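Local atomic coordinates of homoserine kinase (Listeria monocytogenes, PDB entry 3HUL), a protein that probably catalyses the ATP-dependent phosphorylation of L-homoserine to O-phospho-L-homoserine, a late step in making threonine from aspartate. Residues A[7-11]-A[85-91]; A[17-22]-A[122-126]; A[129-134]-A[281-286]. One frame throughout, in Å; residues are numbered along the deposited sequence.

Contact 1: residues A[7-11]-A[85-91]; sequences VPATT and GLGSSSA. With SO4 (sulfate ion), chain C.
V7 reaches across to A91, its CG1 3.8 Å from A91 CB, where strand 3-12 runs alongside the glycine-rich phosphate-binding loop of the GHMP kinase fold and the first turn of helix 88-103. CG1 is anti to the backbone N (chi1 -176°), which sets it over the helix. P8 turns its ring away but aims its carbonyl O at a buried water, 2.9 Å off. A9 lays its CB 3.3 Å from L86 O. That same oxygen takes T10 N at 3.0 Å, with the donor 54° above the carbonyl plane. T10 OG1 gives its proton to the water (2.8 Å) and also meets N126 ND2. With a further bond donated to G87 O (2.7 Å) and one accepted from S90 OG, the water ties strand, loop and helix together through four bonds. T11 stands near G85, and S245 OG bonds both T11 OG1 and G85 O. The backbone N-H groups of G85, G87 and S88 converge on a sulfate ion, probably from the crystallisation liquor, consistent with a phosphate-binding role for this loop, whose residues are predicted to bind ATP: G85 N meets O2, G87 N meets O1, and S88 N donates to O4 at 2.8 Å.

Contact 2: residues A[17-22]-A[122-126]; sequences GFDSCG and GHPDN
D19 and D125 bring their carboxylates together, OD1 to OD1 3.9 Å, and water 2 bridges the pair. It donates to D19 OD1 at 2.9 Å and to D125 OD2 at 2.6 Å, which probably eases the approach of two like charges. Here, in the GHMP kinase fold, the turn at 17-20, where S20 N and C21 N both bond G17 O, faces the loop 122-126. The D125 carboxylate also presses on the turn's backbone, its OD1 3.3 Å from D19 CA.

A second polar link lies inside the loop. H123, whose side chain lies near S90 of the predicted ATP site, donates from ND1 to D125 OD1 at 2.8 Å and 164°. The oxygen is nearly in the ring plane; ND1 comes from its syn side but tilted 28° out of the carboxylate plane. This His-carboxylate bond fixes the rotation of the D125 group, whose CG sits between its own backbone N and carbonyl carbon (chi1 54°), over the turn.

Van der Waals contacts fill in the rest. The D19 and H123 side chains cross at about a right angle, OD1 against CB at 3.5 Å, their two planes nearly parallel, while D19 O meets P124 CD at 3.3 Å. A nearly straight CA-H...O contact joins G22 CA to D125 O, 3.3 Å.

The loop joins helix 110-121 to helix 127-132 and lies against the start of strand 21-25. S20 OG bonds G138 O of strand 135-141 and N192 of the second subunit, whose F181 ring meets F18.

Contact 3: residues A[129-134]-A[281-286]; sequences PAVLGN and VEGSGA
The N134 amide is met on one side of its plane by V281 CG1 and G283 CA: the first lies 3.4 Å from OD1, the second 3.9 Å from ND2. The amide stands just past the C-terminal end of helix 127-132 in the N-terminal domain of the GHMP kinase fold, where that end packs against the loop that carries the chain from strand 275-280 back to strand 287-290, which pairs with strand 3-12. V281 CG1 is anti to the backbone N (chi1 173°), which extends the methyl toward the amide. OD1 has a polar partner of its own in F152 N. The other flat group, the E282 carboxylate, folds back on its own loop: OE2 accepts S284 N at 2.8 Å through its anti lone pair, while OE1 bonds Y28 OH.

Main chain does most of the work. The helix closes with G133 N bonded to P129 O, and G133, leaving helical angles with positive phi, turns its CA against the loop, 3.5 Å from G283 O. Next in line, N134 N donates to E282 O at 2.8 Å. Glycines at 133 and 285 allow the two backbones to come this close, CA to CA 3.8 Å. R149 reinforces the join from strand 144-150, bonding both L132 O and G283 O.

Two carbonyls of the last helical turn point out at the loop. A130 O accepts A286 N at 2.8 Å, and A286 CB packs beside it. The neighbouring V131 O receives a CA-H...O contact from G285 CA, 3.1 Å long with 163° at the hydrogen.

How the contacts relate
Contacts 1 and 2 are buried and contact 3 partly so; measured from the centre of each contact to the centre of the chain, contact 1 lies about 3 Å away and the others 9 to 10 Å. Contacts 1 and 2 share one sheet through neighbouring strands 3-12 and 21-25, and N126 joins them, packing against S90. Helix 127-132 links contact 3 to both: A130 packs on P8 and T10, P129 on G22. Chemistry follows place. Contact 1 uses a buried water and main-chain N-H groups about an anion, contact 2 pairs carboxylates beside a subunit interface, and contact 3 relies on backbone bonds between a helix end and a loop, brought close by glycines.

Contact 1: residues A[7-11]-A[85-91]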
ATOM      1  N   VAL A   7       6.683 -10.562 -24.974  1.00 27.21           N
ATOM      2  CA  VAL A   7       6.809  -9.211 -24.409  1.00 25.32           C
ATOM      3  C   VAL A   7       5.493  -8.499 -24.619  1.00 24.56           C
ATOM      4  O   VAL A   7       4.968  -8.523 -25.735  1.00 24.68           O
ATOM      5  CB  VAL A   7       7.915  -8.376 -25.106  1.00 25.25           C
ATOM      6  CG1 VAL A   7       8.077  -7.018 -24.422  1.00 25.20           C
ATOM      7  CG2 VAL A   7       9.272  -9.149 -25.153  1.00 23.81           C
ATOM      8  N   PRO A   8       4.952  -7.860 -23.551  1.00 23.26           N
ATOM      9  CA  PRO A   8       3.669  -7.196 -23.670  1.00 22.74           C
ATOM     10  C   PRO A   8       3.701  -5.750 -24.217  1.00 23.07           C
ATOM     11  O   PRO A   8       4.722  -5.050 -24.125  1.00 22.08           O
ATOM     12  CB  PRO A   8       3.148  -7.196 -22.230  1.00 23.48           C
ATOM     13  CG  PRO A   8       4.356  -7.086 -21.386  1.00 22.97           C
ATOM     14  CD  PRO A   8       5.468  -7.808 -22.166  1.00 22.85           C
ATOM     15  N   ALA A   9       2.564  -5.340 -24.786  1.00 22.63           N
ATOM     16  CA  ALA A   9       2.277  -3.972 -25.132  1.00 23.34           C
ATOM     17  C   ALA A   9       2.223  -3.125 -23.866  1.00 23.37           C
ATOM     18  O   ALA A   9       1.998  -3.648 -22.766  1.00 24.66           O
ATOM     19  CB  ALA A   9       0.950  -3.906 -25.846  1.00 22.90           C
ATOM     20  N   THR A  10       2.426  -1.825 -24.026  1.00 23.11           N
ATOM     21  CA  THR A  10       2.433  -0.872 -22.913  1.00 22.82           C
ATOM     22  C   THR A  10       1.867   0.444 -23.379  1.00 23.03           C
ATOM     23  O   THR A  10       2.033   0.834 -24.544  1.00 23.48           O
ATOM     24  CB  THR A  10       3.882  -0.573 -22.404  1.00 22.44           C
ATOM     25  OG1 THR A  10       4.697  -0.243 -23.528  1.00 22.92           O
ATOM     26  CG2 THR A  10       4.494  -1.765 -21.683  1.00 21.54           C
ATOM     27  N   THR A  11       1.199   1.144 -22.470  1.00 23.75           N
ATOM     28  CA  THR A  11       0.742   2.500 -22.741  1.00 23.34           C
ATOM     29  C   THR A  11       1.468   3.414 -21.787  1.00 24.40           C
ATOM     30  O   THR A  11       1.427   3.213 -20.573  1.00 24.05           O
ATOM     31  CB  THR A  11      -0.791   2.674 -22.590  1.00 22.47           C
ATOM     32  OG1 THR A  11      -1.129   4.038 -22.850  1.00 22.05           O
ATOM     33  CG2 THR A  11      -1.295   2.309 -21.192  1.00 22.40           C
ATOM     34  N   GLY A  85       0.874   3.675 -30.626  1.00 30.59           N
ATOM     35  CA  GLY A  85       0.862   4.244 -29.264  1.00 28.97           C
ATOM     36  C   GLY A  85       0.745   3.184 -28.166  1.00 28.39           C
ATOM     37  O   GLY A  85       0.511   3.515 -26.995  1.00 27.89           O
ATOM     38  N   LEU A  86       0.903   1.918 -28.552  1.00 26.98           N
ATOM     39  CA  LEU A  86       0.810   0.785 -27.630  1.00 26.69           C
ATOM     40  C   LEU A  86       2.145   0.061 -27.388  1.00 26.22           C
ATOM     41  O   LEU A  86       2.167  -1.078 -26.938  1.00 25.84           O
ATOM     42  CB  LEU A  86      -0.283  -0.190 -28.068  1.00 27.05           C
ATOM     43  CG  LEU A  86      -1.710   0.354 -28.034  1.00 27.56           C
ATOM     44  CD1 LEU A  86      -2.648  -0.557 -28.841  1.00 29.47           C
ATOM     45  CD2 LEU A  86      -2.223   0.511 -26.578  1.00 26.72           C
ATOM     46  N   GLY A  87       3.256   0.743 -27.647  1.00 25.71           N
ATOM     47  CA  GLY A  87       4.545   0.240 -27.256  1.00 25.96           C
ATOM     48  C   GLY A  87       5.013  -0.942 -28.088  1.00 27.35           C
ATOM     49  O   GLY A  87       5.630  -1.872 -27.559  1.00 26.07           O
ATOM     50  N   SER A  88       4.720  -0.890 -29.388  1.00 28.39           N
ATOM     51  CA  SER A  88       5.202  -1.868 -30.354  1.00 30.46           C
ATOM     52  C   SER A  88       6.709  -1.762 -30.486  1.00 30.82           C
ATOM     53  O   SER A  88       7.454  -2.748 -30.370  1.00 30.99           O
ATOM     54  CB  SER A  88       4.570  -1.593 -31.733  1.00 31.24           C
ATOM     55  OG  SER A  88       4.870  -2.655 -32.626  1.00 34.98           O
ATOM     56  N   SER A  89       7.161  -0.544 -30.740  1.00 31.18           N
ATOM     57  CA  SER A  89       8.579  -0.289 -30.835  1.00 31.18           C
ATOM     58  C   SER A  89       9.304  -0.758 -29.565  1.00 29.87           C
ATOM     59  O   SER A  89      10.363  -1.417 -29.620  1.00 29.43           O
ATOM     60  CB  SER A  89       8.795   1.195 -31.086  1.00 31.45           C
ATOM     61  OG  SER A  89      10.146   1.546 -30.831  1.00 37.18           O
ATOM     62  N   SER A  90       8.733  -0.440 -28.413  1.00 28.83           N
ATOM     63  CA  SER A  90       9.438  -0.721 -27.164  1.00 28.03           C
ATOM     64  C   SER A  90       9.427  -2.220 -26.862  1.00 26.67           C
ATOM     65  O   SER A  90      10.367  -2.735 -26.276  1.00 26.09           O
ATOM     66  CB  SER A  90       8.853   0.099 -26.002  1.00 28.53           C
ATOM     67  OG  SER A  90       8.138  -0.732 -25.075  1.00 31.32           O
ATOM     68  N   ALA A  91       8.368  -2.915 -27.269  1.00 25.65           N
ATOM     69  CA  ALA A  91       8.320  -4.371 -27.108  1.00 25.92           C
ATOM     70  C   ALA A  91       9.416  -5.079 -27.937  1.00 26.41           C
ATOM     71  O   ALA A  91      10.016  -6.081 -27.460  1.00 25.98           O
ATOM     72  CB  ALA A  91       6.945  -4.931 -27.452  1.00 25.18           C
TER
HETATM   73  S   SO4 C 297       4.489   2.798 -30.474  1.00 36.47           S
HETATM   74  O1  SO4 C 297       4.328   3.091 -29.037  1.00 38.37           O
HETATM   75  O2  SO4 C 297       3.724   3.827 -31.162  1.00 37.08           O
HETATM   76  O3  SO4 C 297       5.894   2.869 -30.901  1.00 37.18           O
HETATM   77  O4  SO4 C 297       3.996   1.478 -30.783  1.00 34.81           O
HETATM   78  O   HOH W   1       5.761  -2.474 -24.898  1.00 20.15           O

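Contact 2: residues A[17-22]-A[122-126]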
ATOM      1  N   GLY A  17       1.931  12.026 -16.280  1.00 28.51           N
ATOM      2  CA  GLY A  17       3.141  11.227 -16.007  1.00 28.55           C
ATOM      3  C   GLY A  17       4.077  11.092 -17.209  1.00 29.28           C
ATOM      4  O   GLY A  17       4.535   9.993 -17.551  1.00 28.02           O
ATOM      5  N   PHE A  18       4.376  12.236 -17.838  1.00 30.01           N
ATOM      6  CA  PHE A  18       5.193  12.289 -19.042  1.00 29.82           C
ATOM      7  C   PHE A  18       6.573  11.683 -18.852  1.00 29.70           C
ATOM      8  O   PHE A  18       7.296  12.045 -17.912  1.00 30.06           O
ATOM      9  CB  PHE A  18       5.281  13.727 -19.574  1.00 30.35           C
ATOM     10  CG  PHE A  18       5.815  13.805 -20.980  1.00 32.37           C
ATOM     11  CD1 PHE A  18       4.973  13.559 -22.078  1.00 34.19           C
ATOM     12  CD2 PHE A  18       7.158  14.084 -21.210  1.00 31.55           C
ATOM     13  CE1 PHE A  18       5.469  13.618 -23.394  1.00 34.87           C
ATOM     14  CE2 PHE A  18       7.664  14.134 -22.518  1.00 35.22           C
ATOM     15  CZ  PHE A  18       6.819  13.912 -23.611  1.00 34.21           C
ATOM     16  N   ASP A  19       6.937  10.747 -19.733  1.00 28.55           N
ATOM     17  CA  ASP A  19       8.204  10.013 -19.603  1.00 28.25           C
ATOM     18  C   ASP A  19       8.380   9.350 -18.207  1.00 27.67           C
ATOM     19  O   ASP A  19       9.515   9.146 -17.723  1.00 27.57           O
ATOM     20  CB  ASP A  19       9.416  10.904 -19.938  1.00 28.40           C
ATOM     21  CG  ASP A  19       9.617  11.111 -21.443  1.00 30.47           C
ATOM     22  OD1 ASP A  19       8.846  10.558 -22.272  1.00 29.90           O
ATOM     23  OD2 ASP A  19      10.574  11.838 -21.801  1.00 32.72           O
ATOM     24  N   SER A  20       7.262   9.011 -17.567  1.00 26.16           N
ATOM     25  CA  SER A  20       7.316   8.520 -16.208  1.00 25.38           C
ATOM     26  C   SER A  20       6.423   7.313 -15.930  1.00 24.85           C
ATOM     27  O   SER A  20       6.908   6.275 -15.455  1.00 24.19           O
ATOM     28  CB  SER A  20       7.025   9.651 -15.228  1.00 25.22           C
ATOM     29  OG  SER A  20       7.048   9.147 -13.905  1.00 28.98           O
ATOM     30  N   CYS A  21       5.124   7.455 -16.189  1.00 23.42           N
ATOM     31  CA  CYS A  21       4.172   6.409 -15.847  1.00 23.77           C
ATOM     32  C   CYS A  21       3.746   5.603 -17.080  1.00 22.93           C
ATOM     33  O   CYS A  21       3.455   6.162 -18.155  1.00 22.06           O
ATOM     34  CB  CYS A  21       2.932   7.018 -15.160  1.00 24.42           C
ATOM     35  SG  CYS A  21       3.314   7.944 -13.632  1.00 29.08           S
ATOM     36  N   GLY A  22       3.678   4.292 -16.903  1.00 22.18           N
ATOM     37  CA  GLY A  22       3.258   3.420 -17.976  1.00 21.60           C
ATOM     38  C   GLY A  22       2.766   2.108 -17.434  1.00 21.59           C
ATOM     39  O   GLY A  22       3.031   1.762 -16.275  1.00 21.33           O
ATOM     40  N   GLY A 122      15.292   6.293 -24.956  1.00 32.62           N
ATOM     41  CA  GLY A 122      15.363   7.680 -24.531  1.00 32.41           C
ATOM     42  C   GLY A 122      14.373   8.037 -23.425  1.00 32.37           C
ATOM     43  O   GLY A 122      14.391   9.161 -22.918  1.00 31.46           O
ATOM     44  N   HIS A 123      13.513   7.078 -23.060  1.00 32.14           N
ATOM     45  CA  HIS A 123      12.547   7.233 -21.949  1.00 31.81           C
ATOM     46  C   HIS A 123      12.156   5.866 -21.357  1.00 30.61           C
ATOM     47  O   HIS A 123      12.191   4.852 -22.052  1.00 30.17           O
ATOM     48  CB  HIS A 123      11.302   8.013 -22.401  1.00 32.24           C
ATOM     49  CG  HIS A 123      10.599   7.409 -23.577  1.00 34.55           C
ATOM     50  ND1 HIS A 123       9.351   6.821 -23.478  1.00 38.89           N
ATOM     51  CD2 HIS A 123      10.946   7.333 -24.883  1.00 35.28           C
ATOM     52  CE1 HIS A 123       8.975   6.383 -24.668  1.00 38.83           C
ATOM     53  NE2 HIS A 123       9.928   6.678 -25.538  1.00 37.32           N
ATOM     54  N   PRO A 124      11.767   5.841 -20.072  1.00 29.62           N
ATOM     55  CA  PRO A 124      11.601   4.562 -19.422  1.00 28.99           C
ATOM     56  C   PRO A 124      10.165   4.015 -19.406  1.00 28.42           C
ATOM     57  O   PRO A 124       9.973   2.876 -18.995  1.00 28.98           O
ATOM     58  CB  PRO A 124      12.075   4.854 -17.995  1.00 28.92           C
ATOM     59  CG  PRO A 124      11.820   6.316 -17.777  1.00 28.41           C
ATOM     60  CD  PRO A 124      11.569   6.957 -19.123  1.00 29.35           C
ATOM     61  N   ASP A 125       9.183   4.788 -19.871  1.00 27.58           N
ATOM     62  CA  ASP A 125       7.784   4.518 -19.505  1.00 26.82           C
ATOM     63  C   ASP A 125       7.006   3.519 -20.367  1.00 26.71           C
ATOM     64  O   ASP A 125       5.918   3.087 -19.973  1.00 27.02           O
ATOM     65  CB  ASP A 125       6.999   5.807 -19.200  1.00 26.92           C
ATOM     66  CG  ASP A 125       7.064   6.853 -20.328  1.00 27.93           C
ATOM     67  OD1 ASP A 125       8.102   6.992 -21.016  1.00 27.31           O
ATOM     68  OD2 ASP A 125       6.055   7.572 -20.503  1.00 30.67           O
ATOM     69  N   ASN A 126       7.549   3.143 -21.527  1.00 25.69           N
ATOM     70  CA  ASN A 126       7.112   1.906 -22.173  1.00 25.37           C
ATOM     71  C   ASN A 126       7.921   0.720 -21.677  1.00 25.03           C
ATOM     72  O   ASN A 126       7.328  -0.281 -21.266  1.00 24.64           O
ATOM     73  CB  ASN A 126       7.163   1.966 -23.699  1.00 24.85           C
ATOM     74  CG  ASN A 126       6.181   2.968 -24.276  1.00 27.10           C
ATOM     75  OD1 ASN A 126       6.578   4.082 -24.611  1.00 28.77           O
ATOM     76  ND2 ASN A 126       4.891   2.584 -24.388  1.00 23.91           N
TER
HETATM   77  O   HOH W   2       6.213   9.381 -22.391  1.00 41.36           O

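Contact 3: residues A[129-134]-A[281-286]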
ATOM      1  N   PRO A 129       7.580  -0.994 -17.763  1.00 21.16           N
ATOM      2  CA  PRO A 129       6.451  -1.939 -17.643  1.00 21.30           C
ATOM      3  C   PRO A 129       6.534  -3.139 -18.623  1.00 22.26           C
ATOM      4  O   PRO A 129       6.032  -4.214 -18.297  1.00 23.41           O
ATOM      5  CB  PRO A 129       5.199  -1.069 -17.898  1.00 20.83           C
ATOM      6  CG  PRO A 129       5.675   0.212 -18.419  1.00 20.09           C
ATOM      7  CD  PRO A 129       7.141   0.373 -18.112  1.00 20.76           C
ATOM      8  N   ALA A 130       7.178  -2.981 -19.789  1.00 21.53           N
ATOM      9  CA  ALA A 130       7.368  -4.128 -20.687  1.00 21.95           C
ATOM     10  C   ALA A 130       8.234  -5.199 -20.022  1.00 21.76           C
ATOM     11  O   ALA A 130       7.973  -6.388 -20.156  1.00 22.58           O
ATOM     12  CB  ALA A 130       7.966  -3.695 -22.050  1.00 21.16           C
ATOM     13  N   VAL A 131       9.243  -4.775 -19.275  1.00 22.20           N
ATOM     14  CA  VAL A 131      10.064  -5.719 -18.520  1.00 22.62           C
ATOM     15  C   VAL A 131       9.417  -6.164 -17.202  1.00 22.63           C
ATOM     16  O   VAL A 131       9.475  -7.319 -16.855  1.00 23.05           O
ATOM     17  CB  VAL A 131      11.445  -5.121 -18.213  1.00 23.10           C
ATOM     18  CG1 VAL A 131      12.298  -6.106 -17.355  1.00 24.04           C
ATOM     19  CG2 VAL A 131      12.161  -4.782 -19.499  1.00 21.77           C
ATOM     20  N   LEU A 132       8.792  -5.248 -16.467  1.00 23.12           N
ATOM     21  CA  LEU A 132       8.452  -5.508 -15.053  1.00 22.89           C
ATOM     22  C   LEU A 132       7.015  -5.932 -14.880  1.00 23.15           C
ATOM     23  O   LEU A 132       6.663  -6.593 -13.905  1.00 23.56           O
ATOM     24  CB  LEU A 132       8.725  -4.270 -14.236  1.00 23.32           C
ATOM     25  CG  LEU A 132      10.191  -3.837 -14.373  1.00 24.02           C
ATOM     26  CD1 LEU A 132      10.364  -2.565 -13.620  1.00 20.61           C
ATOM     27  CD2 LEU A 132      11.154  -4.955 -13.863  1.00 22.93           C
ATOM     28  N   GLY A 133       6.194  -5.570 -15.859  1.00 22.59           N
ATOM     29  CA  GLY A 133       4.789  -5.894 -15.829  1.00 21.97           C
ATOM     30  C   GLY A 133       4.045  -4.838 -15.023  1.00 21.25           C
ATOM     31  O   GLY A 133       4.636  -4.060 -14.277  1.00 20.14           O
ATOM     32  N   ASN A 134       2.735  -4.834 -15.200  1.00 20.79           N
ATOM     33  CA  ASN A 134       1.845  -3.984 -14.450  1.00 21.29           C
ATOM     34  C   ASN A 134       2.106  -2.487 -14.650  1.00 20.57           C
ATOM     35  O   ASN A 134       2.365  -2.041 -15.765  1.00 21.30           O
ATOM     36  CB  ASN A 134       1.870  -4.396 -12.967  1.00 21.17           C
ATOM     37  CG  ASN A 134       0.497  -4.471 -12.390  1.00 22.76           C
ATOM     38  OD1 ASN A 134      -0.290  -3.528 -12.527  1.00 24.09           O
ATOM     39  ND2 ASN A 134       0.178  -5.596 -11.763  1.00 23.18           N
ATOM     40  N   VAL A 281      -4.922  -5.160 -17.889  1.00 25.38           N
ATOM     41  CA  VAL A 281      -3.590  -4.932 -17.316  1.00 24.51           C
ATOM     42  C   VAL A 281      -2.850  -6.257 -17.342  1.00 24.33           C
ATOM     43  O   VAL A 281      -3.390  -7.269 -16.920  1.00 24.42           O
ATOM     44  CB  VAL A 281      -3.669  -4.367 -15.861  1.00 24.17           C
ATOM     45  CG1 VAL A 281      -2.300  -4.300 -15.199  1.00 23.36           C
ATOM     46  CG2 VAL A 281      -4.366  -2.956 -15.841  1.00 23.96           C
ATOM     47  N   GLU A 282      -1.628  -6.261 -17.870  1.00 23.95           N
ATOM     48  CA  GLU A 282      -0.798  -7.464 -17.858  1.00 24.18           C
ATOM     49  C   GLU A 282       0.208  -7.369 -16.693  1.00 23.95           C
ATOM     50  O   GLU A 282       1.055  -6.469 -16.648  1.00 23.01           O
ATOM     51  CB  GLU A 282      -0.113  -7.676 -19.234  1.00 24.67           C
ATOM     52  CG  GLU A 282       0.971  -8.765 -19.282  1.00 26.76           C
ATOM     53  CD  GLU A 282       0.474 -10.127 -18.794  1.00 30.64           C
ATOM     54  OE1 GLU A 282      -0.370 -10.746 -19.479  1.00 33.70           O
ATOM     55  OE2 GLU A 282       0.935 -10.588 -17.727  1.00 32.96           O
ATOM     56  N   GLY A 283       0.081  -8.298 -15.755  1.00 24.77           N
ATOM     57  CA  GLY A 283       0.873  -8.314 -14.542  1.00 26.20           C
ATOM     58  C   GLY A 283       2.305  -8.768 -14.719  1.00 27.81           C
ATOM     59  O   GLY A 283       3.160  -8.391 -13.925  1.00 27.38           O
ATOM     60  N   SER A 284       2.574  -9.574 -15.755  1.00 28.84           N
ATOM     61  CA  SER A 284       3.912 -10.142 -15.955  1.00 29.84           C
ATOM     62  C   SER A 284       4.664  -9.364 -17.011  1.00 30.13           C
ATOM     63  O   SER A 284       4.114  -9.034 -18.053  1.00 30.44           O
ATOM     64  CB  SER A 284       3.812 -11.589 -16.426  1.00 30.02           C
ATOM     65  OG  SER A 284       2.909 -12.324 -15.617  1.00 32.76           O
ATOM     66  N   GLY A 285       5.931  -9.084 -16.762  1.00 29.99           N
ATOM     67  CA  GLY A 285       6.731  -8.475 -17.787  1.00 30.61           C
ATOM     68  C   GLY A 285       7.219  -9.526 -18.776  1.00 31.44           C
ATOM     69  O   GLY A 285       6.770 -10.674 -18.761  1.00 30.89           O
ATOM     70  N   ALA A 286       8.150  -9.114 -19.629  1.00 31.98           N
ATOM     71  CA  ALA A 286       8.738  -9.974 -20.639  1.00 32.25           C
ATOM     72  C   ALA A 286       9.170 -11.324 -20.055  1.00 33.31           C
ATOM     73  O   ALA A 286       9.809 -11.383 -19.005  1.00 32.65           O
ATOM     74  CB  ALA A 286       9.917  -9.263 -21.273  1.00 31.57           C
TER